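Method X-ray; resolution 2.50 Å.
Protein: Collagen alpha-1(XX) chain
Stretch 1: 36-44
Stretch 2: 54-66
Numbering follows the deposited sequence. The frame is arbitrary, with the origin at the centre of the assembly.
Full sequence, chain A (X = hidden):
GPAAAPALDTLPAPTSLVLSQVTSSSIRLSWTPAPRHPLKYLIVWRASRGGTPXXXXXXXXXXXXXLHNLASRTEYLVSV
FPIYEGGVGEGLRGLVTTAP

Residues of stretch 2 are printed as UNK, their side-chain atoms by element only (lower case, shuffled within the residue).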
# COMPACT_ATOMS: atom_id res chain seq x y z
N ARG A 36 6.38 16.42 -5.33
CA ARG A 36 4.99 16.86 -5.40
C ARG A 36 4.11 15.91 -4.62
O ARG A 36 3.91 14.75 -5.00
CB ARG A 36 4.53 16.92 -6.86
CG ARG A 36 3.36 17.83 -7.15
CD ARG A 36 3.03 17.79 -8.64
NE ARG A 36 1.60 17.88 -8.90
CZ ARG A 36 1.02 17.44 -10.02
NH1 ARG A 36 1.76 16.87 -10.96
NH2 ARG A 36 -0.29 17.56 -10.19
N HIS A 37 3.59 16.39 -3.50
CA HIS A 37 2.78 15.55 -2.64
C HIS A 37 1.38 15.42 -3.23
O HIS A 37 0.81 16.40 -3.71
CB HIS A 37 2.74 16.12 -1.22
CG HIS A 37 4.03 15.96 -0.48
ND1 HIS A 37 5.18 15.50 -1.09
CD2 HIS A 37 4.35 16.21 0.81
CE1 HIS A 37 6.16 15.47 -0.20
NE2 HIS A 37 5.68 15.89 0.96
N PRO A 38 0.81 14.21 -3.19
CA PRO A 38 -0.50 14.01 -3.80
C PRO A 38 -1.63 14.52 -2.92
O PRO A 38 -1.38 15.10 -1.87
CB PRO A 38 -0.58 12.49 -3.96
CG PRO A 38 0.23 11.97 -2.83
CD PRO A 38 1.38 12.94 -2.69
N LEU A 39 -2.86 14.38 -3.40
CA LEU A 39 -4.01 14.70 -2.57
C LEU A 39 -4.18 13.53 -1.62
O LEU A 39 -4.44 13.72 -0.43
CB LEU A 39 -5.27 14.95 -3.40
CG LEU A 39 -5.40 16.37 -3.98
CD1 LEU A 39 -4.45 16.59 -5.15
CD2 LEU A 39 -6.83 16.68 -4.37
N LYS A 40 -3.99 12.32 -2.14
CA LYS A 40 -4.20 11.09 -1.38
C LYS A 40 -3.28 9.93 -1.81
O LYS A 40 -2.63 9.99 -2.86
CB LYS A 40 -5.66 10.62 -1.49
CG LYS A 40 -6.72 11.60 -0.98
CD LYS A 40 -6.65 11.73 0.54
CE LYS A 40 -7.53 12.86 1.05
NZ LYS A 40 -7.53 12.93 2.54
N TYR A 41 -3.25 8.88 -0.99
CA TYR A 41 -2.63 7.59 -1.33
C TYR A 41 -3.62 6.44 -1.15
O TYR A 41 -4.31 6.37 -0.14
CB TYR A 41 -1.39 7.30 -0.48
CG TYR A 41 -0.13 8.04 -0.87
CD1 TYR A 41 0.60 7.67 -1.99
CD2 TYR A 41 0.36 9.09 -0.09
CE1 TYR A 41 1.76 8.32 -2.35
CE2 TYR A 41 1.52 9.75 -0.44
CZ TYR A 41 2.22 9.37 -1.57
OH TYR A 41 3.37 10.02 -1.92
N LEU A 42 -3.67 5.52 -2.12
CA LEU A 42 -4.45 4.29 -1.96
C LEU A 42 -3.57 3.12 -1.55
O LEU A 42 -2.63 2.75 -2.27
CB LEU A 42 -5.20 3.94 -3.24
CG LEU A 42 -5.86 2.55 -3.22
CD1 LEU A 42 -6.99 2.48 -2.19
CD2 LEU A 42 -6.35 2.12 -4.59
N ILE A 43 -3.90 2.50 -0.41
CA ILE A 43 -3.17 1.34 0.10
C ILE A 43 -4.03 0.07 0.04
O ILE A 43 -5.15 0.04 0.54
CB ILE A 43 -2.71 1.58 1.55
CG1 ILE A 43 -1.74 2.76 1.60
CG2 ILE A 43 -2.06 0.33 2.12
CD1 ILE A 43 -1.75 3.50 2.90
N VAL A 44 -3.48 -0.98 -0.57
CA VAL A 44 -4.20 -2.23 -0.79
C VAL A 44 -3.44 -3.43 -0.24
O VAL A 44 -2.26 -3.61 -0.54
CB VAL A 44 -4.44 -2.48 -2.30
CG1 VAL A 44 -5.28 -3.73 -2.52
CG2 VAL A 44 -5.09 -1.26 -2.95
N UNK A 54 -8.31 -5.65 0.86
CA UNK A 54 -8.70 -4.61 1.79
C UNK A 54 -7.98 -3.32 1.43
O UNK A 54 -6.91 -3.35 0.84
c UNK A 54 -9.22 -6.18 3.73
n UNK A 54 -10.54 -9.11 7.10
n UNK A 54 -9.49 -7.84 5.51
c UNK A 54 -8.70 -6.70 5.04
c UNK A 54 -9.83 -8.04 6.77
n UNK A 54 -9.45 -7.18 7.70
c UNK A 54 -8.39 -5.01 3.24
N UNK A 55 -8.61 -2.19 1.72
CA UNK A 55 -8.06 -0.92 1.30
C UNK A 55 -8.27 0.20 2.32
O UNK A 55 -9.16 0.15 3.17
o UNK A 55 -8.96 -1.74 -3.47
c UNK A 55 -8.25 -1.33 -1.23
c UNK A 55 -8.66 -0.48 -0.04
o UNK A 55 -9.64 0.12 -2.51
c UNK A 55 -9.01 -0.97 -2.49
N UNK A 56 -7.42 1.21 2.20
CA UNK A 56 -7.56 2.43 2.96
C UNK A 56 -6.93 3.53 2.14
O UNK A 56 -5.92 3.32 1.47
c UNK A 56 -6.91 2.34 4.37
c UNK A 56 -7.20 3.59 5.19
c UNK A 56 -5.40 2.13 4.25
N UNK A 57 -7.55 4.70 2.12
CA UNK A 57 -6.94 5.81 1.41
C UNK A 57 -6.40 6.80 2.45
O UNK A 57 -7.10 7.14 3.41
c UNK A 57 -7.40 7.81 -0.06
c UNK A 57 -8.24 5.56 -0.71
c UNK A 57 -7.94 6.48 0.45
N UNK A 58 -5.17 7.25 2.26
CA UNK A 58 -4.55 8.19 3.19
C UNK A 58 -4.13 9.45 2.44
O UNK A 58 -4.16 9.48 1.21
c UNK A 58 -3.34 7.58 3.91
c UNK A 58 -3.79 6.43 4.81
c UNK A 58 -2.30 7.11 2.91
N UNK A 59 -3.67 10.45 3.17
CA UNK A 59 -3.42 11.76 2.58
C UNK A 59 -2.09 11.85 1.85
O UNK A 59 -1.20 11.02 2.03
c UNK A 59 -4.75 12.89 4.44
c UNK A 59 -4.67 11.98 5.66
c UNK A 59 -3.47 12.86 3.64
o UNK A 59 -4.64 10.75 5.47
o UNK A 59 -4.61 12.51 6.79
N UNK A 60 -1.98 12.86 1.00
CA UNK A 60 -0.77 13.13 0.24
C UNK A 60 0.52 13.35 1.02
O UNK A 60 1.56 12.83 0.63
N UNK A 61 0.48 14.14 2.11
CA UNK A 61 1.75 14.33 2.80
C UNK A 61 2.06 13.21 3.78
O UNK A 61 2.97 13.34 4.60
c UNK A 61 -0.63 14.81 2.83
c UNK A 61 0.07 15.78 3.73
c UNK A 61 1.55 15.66 3.53
N UNK A 62 1.30 12.12 3.70
CA UNK A 62 1.53 11.01 4.61
C UNK A 62 2.79 10.31 4.13
O UNK A 62 2.99 10.15 2.92
c UNK A 62 0.34 10.06 4.63
N UNK A 63 3.62 9.88 5.07
CA UNK A 63 4.85 9.21 4.71
C UNK A 63 4.89 7.83 5.32
O UNK A 63 5.85 7.07 5.16
c UNK A 63 6.04 10.04 5.17
N UNK A 64 3.82 7.50 6.02
CA UNK A 64 3.71 6.25 6.74
C UNK A 64 2.26 5.98 7.09
O UNK A 64 1.48 6.91 7.31
o UNK A 64 4.29 5.15 8.83
c UNK A 64 4.58 6.26 8.00
N UNK A 65 1.91 4.70 7.15
CA UNK A 65 0.64 4.29 7.71
C UNK A 65 0.83 2.87 8.20
O UNK A 65 1.68 2.14 7.69
c UNK A 65 -0.52 4.39 6.68
c UNK A 65 -1.05 3.01 6.31
o UNK A 65 -1.59 5.18 7.22
N UNK A 66 0.05 2.49 9.20
CA UNK A 66 0.13 1.14 9.72
C UNK A 66 -1.11 0.34 9.36
O UNK A 66 -2.23 0.82 9.50
o UNK A 66 0.65 -1.06 14.05
c UNK A 66 0.31 1.16 11.24
o UNK A 66 1.67 0.85 13.65
c UNK A 66 0.55 -0.21 11.84
c UNK A 66 0.99 -0.14 13.28
O HOH W 1 5.55 15.57 3.87

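Position 54 carries three carbons, a nitrogen, then a carbon bearing two more nitrogens: a guanidinium. Its end leads away from stretch 1, and the backbone O, 3.4 Å from Val44 CA, makes the contact. This is Arg54.

Position 55 has three carbons, the third holding two oxygens, a carboxylate on a two-carbon arm. The carbon next to CB lies 3.6 Å from Val44 CG2, so the aliphatic part of an acid packs on a valine. It is Glu55, whose CA also approaches Ile43 O at 3.2 Å.

At 56 one carbon carries two others, with no heteroatom; the fork at CB means valine, Val56. Its CG1 is 3.9 Å from Ile43 CB, and the backbone bonds Ile43 twice: Ile43 N to Val56 O, 2.9 Å, and Val56 N to Ile43 O, 3.0 Å.

Position 57 repeats the three-carbon fork but on the other face of the sheet, beside Leu42. It is Val57, with CG2 3.6 Å from Leu42 CD1 and CG1 3.6 Å from Lys40 CB.

Position 58 is again a CB with two carbons, this time buried between Tyr41 and Ile43: Val58. Its CG2 serves both neighbours, 3.5 Å from Tyr41 CB and 3.7 Å from Ile43 CD1. The backbone pair is tight, with Tyr41 N to Val58 O very short at 2.5 Å and Val58 N to Tyr41 O at 2.7 Å.

At 59, three carbons again end in two oxygens, but the CA-to-CB bond points away from stretch 1. This is Glu59; Lys40 NZ comes within 3.4 Å of its CG, while its backbone O sits at the edge of the Tyr41 ring, 3.3 Å from CD2.

Position 60 has no side-chain atoms, hence Gly60. An ideal CB here would fall 1.5 Å from Pro38 O, a clash; the bare CA instead meets Pro38 O at 3.0 Å. A weak bond joins Gly60 N to Leu39 O at 3.0 Å.

Position 61 shows three carbons closing a ring onto the backbone N: Pro61. Its CB lies 3.9 Å from His37 CD2, and a water 2.9 Å from His37 NE2 also reaches Pro61 O, donating a weak hydrogen bond of 3.5 Å.

Positions 62 and 63 each have a single carbon, so they are Ala62 and Ala63. Ala62 O is 3.7 Å from Tyr41 CE2; Ala63 touches nothing on stretch 1.

Position 64, one carbon and one oxygen, points away and is Ser64. At 65 a carbon bears one oxygen and one carbon, giving Thr65, whose CG2 reaches Ile43 CD1 at 3.5 Å. At 66 three carbons end in two oxygens, out of reach: Glu66.

The rules are clear. Antiparallel backbone bonds set the register; Tyr41, Ile43, Val56 and Val58 pack on one face, Leu42, Val44, Glu55 and Val57 on the other. Where the strand gives way to a type I turn, from Glu59 to Ala62, glycine lets the backbones close in.

Stretch 2, residues 54-66: REVVVEGPAASTE
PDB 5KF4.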